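Local coordinates for formate dehydrogenase (Pyrobaculum aerophilum, PDB 1QP8), which binds NADPH and probably works as a D-2-hydroxyacid dehydrogenase of the glyoxylate or hydroxypyruvate reductase kind, at residues A128-G133 / E170-A175. Residues are numbered along the deposited sequence; the frame is centred on the assembly and turned at random.
With NDP (NADPH dihydro-nicotinamide-adenine-dinucleotide phosphate), chain C.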
ATOM      1  N   ALA A 128       2.432  13.057   7.778  1.00 56.92           N
ATOM      2  CA  ALA A 128       1.604  14.220   7.501  1.00 56.92           C
ATOM      3  C   ALA A 128       0.591  13.879   6.414  1.00 56.92           C
ATOM      4  O   ALA A 128       0.765  12.910   5.675  1.00 56.92           O
ATOM      5  CB  ALA A 128       2.468  15.381   7.046  1.00 58.66           C
ATOM      6  N   VAL A 129      -0.471  14.673   6.328  1.00 60.80           N
ATOM      7  CA  VAL A 129      -1.508  14.478   5.322  1.00 60.80           C
ATOM      8  C   VAL A 129      -2.072  15.849   4.998  1.00 60.80           C
ATOM      9  O   VAL A 129      -3.090  16.240   5.542  1.00 60.80           O
ATOM     10  CB  VAL A 129      -2.653  13.549   5.837  1.00 26.25           C
ATOM     11  CG1 VAL A 129      -3.847  13.598   4.903  1.00 26.25           C
ATOM     12  CG2 VAL A 129      -2.156  12.097   5.939  1.00 26.25           C
ATOM     13  N   LEU A 130      -1.397  16.582   4.118  1.00 59.32           N
ATOM     14  CA  LEU A 130      -1.838  17.918   3.742  1.00 59.32           C
ATOM     15  C   LEU A 130      -3.123  17.856   2.928  1.00 59.32           C
ATOM     16  O   LEU A 130      -3.161  17.258   1.854  1.00 59.32           O
ATOM     17  CB  LEU A 130      -0.769  18.634   2.917  1.00 47.38           C
ATOM     18  CG  LEU A 130       0.725  18.344   3.101  1.00 47.38           C
ATOM     19  CD1 LEU A 130       1.507  19.442   2.380  1.00 47.38           C
ATOM     20  CD2 LEU A 130       1.105  18.301   4.566  1.00 47.38           C
ATOM     21  N   GLY A 131      -4.167  18.502   3.432  1.00 51.35           N
ATOM     22  CA  GLY A 131      -5.447  18.492   2.752  1.00 51.35           C
ATOM     23  C   GLY A 131      -6.293  17.402   3.365  1.00 51.35           C
ATOM     24  O   GLY A 131      -5.923  16.228   3.303  1.00 51.35           O
ATOM     25  N   LEU A 132      -7.414  17.770   3.971  1.00 66.95           N
ATOM     26  CA  LEU A 132      -8.265  16.765   4.591  1.00 66.95           C
ATOM     27  C   LEU A 132      -9.599  16.577   3.875  1.00 66.95           C
ATOM     28  O   LEU A 132      -9.965  17.350   3.002  1.00 66.95           O
ATOM     29  CB  LEU A 132      -8.471  17.098   6.076  1.00 52.71           C
ATOM     30  CG  LEU A 132      -7.240  16.740   6.928  1.00 52.71           C
ATOM     31  CD1 LEU A 132      -7.256  17.487   8.252  1.00 52.71           C
ATOM     32  CD2 LEU A 132      -7.199  15.249   7.158  1.00 52.71           C
ATOM     33  N   GLY A 133     -10.308  15.511   4.207  1.00 73.50           N
ATOM     34  CA  GLY A 133     -11.580  15.281   3.554  1.00 73.50           C
ATOM     35  C   GLY A 133     -11.508  14.741   2.137  1.00 73.50           C
ATOM     36  O   GLY A 133     -10.769  15.242   1.294  1.00 73.50           O
ATOM     37  N   GLU A 170       4.061  22.513  10.777  1.00 75.27           N
ATOM     38  CA  GLU A 170       3.872  21.607  11.895  1.00 75.27           C
ATOM     39  C   GLU A 170       2.974  20.480  11.420  1.00 75.27           C
ATOM     40  O   GLU A 170       1.760  20.518  11.608  1.00 75.27           O
ATOM     41  CB  GLU A 170       3.229  22.348  13.076  1.00100.15           C
ATOM     42  CG  GLU A 170       2.825  21.456  14.252  1.00100.15           C
ATOM     43  CD  GLU A 170       3.979  20.626  14.794  1.00100.15           C
ATOM     44  OE1 GLU A 170       4.983  21.226  15.250  1.00100.15           O
ATOM     45  OE2 GLU A 170       3.880  19.377  14.763  1.00100.15           O
ATOM     46  N   ALA A 171       3.584  19.486  10.786  1.00 66.81           N
ATOM     47  CA  ALA A 171       2.881  18.323  10.248  1.00 66.81           C
ATOM     48  C   ALA A 171       3.981  17.613   9.497  1.00 66.81           C
ATOM     49  O   ALA A 171       4.038  16.385   9.431  1.00 66.81           O
ATOM     50  CB  ALA A 171       1.785  18.757   9.280  1.00 42.60           C
ATOM     51  N   LEU A 172       4.866  18.431   8.941  1.00 83.75           N
ATOM     52  CA  LEU A 172       6.016  17.957   8.196  1.00 83.75           C
ATOM     53  C   LEU A 172       7.207  17.802   9.148  1.00 83.75           C
ATOM     54  O   LEU A 172       8.123  17.030   8.877  1.00 83.75           O
ATOM     55  CB  LEU A 172       6.359  18.958   7.085  1.00 43.37           C
ATOM     56  CG  LEU A 172       5.296  19.292   6.029  1.00 43.37           C
ATOM     57  CD1 LEU A 172       5.907  20.237   5.032  1.00 43.37           C
ATOM     58  CD2 LEU A 172       4.818  18.040   5.307  1.00 43.37           C
ATOM     59  N   ARG A 173       7.186  18.536  10.263  1.00 58.51           N
ATOM     60  CA  ARG A 173       8.270  18.478  11.244  1.00 58.51           C
ATOM     61  C   ARG A 173       8.652  17.055  11.585  1.00 58.51           C
ATOM     62  O   ARG A 173       7.843  16.295  12.116  1.00 58.51           O
ATOM     63  CB  ARG A 173       7.906  19.218  12.537  1.00 76.82           C
ATOM     64  CG  ARG A 173       8.103  20.723  12.440  1.00 76.82           C
ATOM     65  CD  ARG A 173       8.430  21.389  13.780  1.00 76.82           C
ATOM     66  NE  ARG A 173       9.204  22.603  13.533  1.00 76.82           N
ATOM     67  CZ  ARG A 173       8.711  23.710  12.985  1.00 76.82           C
ATOM     68  NH1 ARG A 173       7.429  23.774  12.643  1.00 76.82           N
ATOM     69  NH2 ARG A 173       9.517  24.733  12.720  1.00 76.82           N
ATOM     70  N   GLU A 174       9.896  16.707  11.270  1.00 64.04           N
ATOM     71  CA  GLU A 174      10.416  15.370  11.534  1.00 64.04           C
ATOM     72  C   GLU A 174       9.458  14.276  11.078  1.00 64.04           C
ATOM     73  O   GLU A 174       9.478  13.161  11.605  1.00 64.04           O
ATOM     74  CB  GLU A 174      10.696  15.199  13.022  1.00 99.76           C
ATOM     75  CG  GLU A 174      11.716  16.163  13.570  1.00 99.76           C
ATOM     76  CD  GLU A 174      11.843  16.043  15.069  1.00 99.76           C
ATOM     77  OE1 GLU A 174      10.834  16.280  15.772  1.00 99.76           O
ATOM     78  OE2 GLU A 174      12.952  15.708  15.542  1.00 99.76           O
ATOM     79  N   ALA A 175       8.610  14.594  10.107  1.00 49.27           N
ATOM     80  CA  ALA A 175       7.683  13.593   9.610  1.00 49.27           C
ATOM     81  C   ALA A 175       8.475  12.658   8.690  1.00 49.27           C
ATOM     82  O   ALA A 175       9.403  13.095   7.988  1.00 49.27           O
ATOM     83  CB  ALA A 175       6.549  14.259   8.859  1.00 52.65           C
TER
HETATM   84  PA  NDP C 310     -12.163  18.468  -1.750  0.70 54.47           P
HETATM   85  O1A NDP C 310     -12.058  19.655  -2.654  0.70 54.47           O
HETATM   86  O2A NDP C 310     -12.361  17.641  -2.960  0.70 54.47           O
HETATM   87  O5B NDP C 310     -10.826  19.087  -1.006  0.70 54.47           O
HETATM   88  C5B NDP C 310     -11.206  19.906   0.173  0.70 54.47           C
HETATM   89  C4B NDP C 310     -10.214  19.632   1.362  0.70 54.47           C
HETATM   90  O4B NDP C 310      -8.906  20.315   1.239  0.70 54.47           O
HETATM   91  C3B NDP C 310     -10.731  20.175   2.752  0.70 54.47           C
HETATM   92  O3B NDP C 310     -10.046  19.524   3.808  0.70 54.47           O
HETATM   93  C2B NDP C 310     -10.406  21.653   2.539  0.70 54.47           C
HETATM   94  O2B NDP C 310     -10.518  22.611   3.527  0.70 54.47           O
HETATM   95  C1B NDP C 310      -9.049  21.556   1.976  0.70 54.47           C
HETATM   96  N9A NDP C 310      -8.629  22.758   1.334  0.70 54.47           N
HETATM   97  C8A NDP C 310      -9.067  23.386   0.198  0.70 54.47           C
HETATM   98  N7A NDP C 310      -8.373  24.494  -0.067  0.70 54.47           N
HETATM   99  C5A NDP C 310      -7.460  24.555   0.956  0.70 54.47           C
HETATM  100  C6A NDP C 310      -6.424  25.511   1.267  0.70 54.47           C
HETATM  101  N6A NDP C 310      -6.237  26.580   0.469  0.70 54.47           N
HETATM  102  N1A NDP C 310      -5.661  25.283   2.407  0.70 54.47           N
HETATM  103  C2A NDP C 310      -5.929  24.161   3.181  0.70 54.47           C
HETATM  104  N3A NDP C 310      -6.858  23.246   2.969  0.70 54.47           N
HETATM  105  C4A NDP C 310      -7.581  23.502   1.816  0.70 54.47           C
HETATM  106  O3  NDP C 310     -11.223  17.231  -1.535  0.70 54.47           O
HETATM  107  PN  NDP C 310     -10.357  16.060  -2.294  0.70 54.47           P
HETATM  108  O1N NDP C 310      -9.692  15.170  -1.315  0.70 54.47           O
HETATM  109  O2N NDP C 310     -11.196  15.276  -3.257  0.70 54.47           O
HETATM  110  O5D NDP C 310      -9.211  16.867  -3.187  0.70 54.47           O
HETATM  111  C5D NDP C 310      -9.605  17.406  -4.471  0.70 54.47           C
HETATM  112  C4D NDP C 310      -8.327  17.978  -5.108  0.70 54.47           C
HETATM  113  O4D NDP C 310      -7.390  16.899  -5.340  0.70 54.47           O
HETATM  114  C3D NDP C 310      -8.627  18.595  -6.473  0.70 54.47           C
HETATM  115  O3D NDP C 310      -8.986  19.955  -6.290  0.70 54.47           O
HETATM  116  C2D NDP C 310      -7.299  18.344  -7.235  0.70 54.47           C
HETATM  117  O2D NDP C 310      -6.394  19.452  -7.104  0.70 54.47           O
HETATM  118  C1D NDP C 310      -6.771  17.016  -6.644  0.70 54.47           C
HETATM  119  N1N NDP C 310      -7.098  15.790  -7.516  0.70 54.47           N
HETATM  120  C2N NDP C 310      -5.966  15.058  -8.015  0.70 54.47           C
HETATM  121  C3N NDP C 310      -6.254  13.927  -8.818  0.70 54.47           C
HETATM  122  C7N NDP C 310      -5.032  13.101  -9.381  0.70 54.47           C
HETATM  123  O7N NDP C 310      -5.271  12.031  -9.910  0.70 54.47           O
HETATM  124  N7N NDP C 310      -3.791  13.638  -9.236  0.70 54.47           N
HETATM  125  C4N NDP C 310      -7.584  13.468  -9.158  0.70 54.47           C
HETATM  126  C5N NDP C 310      -8.614  14.299  -8.586  0.70 54.47           C
HETATM  127  C6N NDP C 310      -8.427  15.399  -7.806  0.70 54.47           C
HETATM  128  P2B NDP C 310     -11.986  23.466   3.503  0.70 54.47           P
HETATM  129  O1X NDP C 310     -11.650  24.372   4.662  0.70 54.47           O
HETATM  130  O2X NDP C 310     -11.982  24.099   2.157  0.70 54.47           O
HETATM  131  O3X NDP C 310     -13.015  22.462   3.710  0.70 54.47           O
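In the Rossmann-type nucleotide-binding domain, the strand 126-130 that leads to the cofactor meets the short, weakly bonded helix 169-172 through Ala-128, Leu-130, Ala-171 and Leu-172, all buried. The methyl of Ala-128 points at the helix, its CB lying 4.1 Å from Ala-171 CB. Leu-172 reaches the strand by one branch: CD2 sits 4.0 Å from Ala-128 CB and 3.8 Å from Leu-130 CD2, and the two leucine side chains cross at about a right angle. In Leu-172, CG stands anti to the carbonyl carbon (chi1 -59°) and CD1 anti to CA (chi2 -177°), leaving CD2 as the branch turned to the strand. A type II turn from Leu-172 to Ala-175 then leads into strand 177-180, which runs parallel to 126-130 and is hydrogen-bonded to it; Ala-128 and Leu-172 both also touch Ala-178 there. Farther along, Gly-131 and Gly-133, both with positive phi, belong to a loop consistent with the GxGxxG motif. Here Leu-132 meets the adenosine ribose of NADPH: its N makes a weak hydrogen bond of 3.2 Å to O3B, bent to 123°. Ser-154, Thr-156 and Ile-135 N also bind the cofactor.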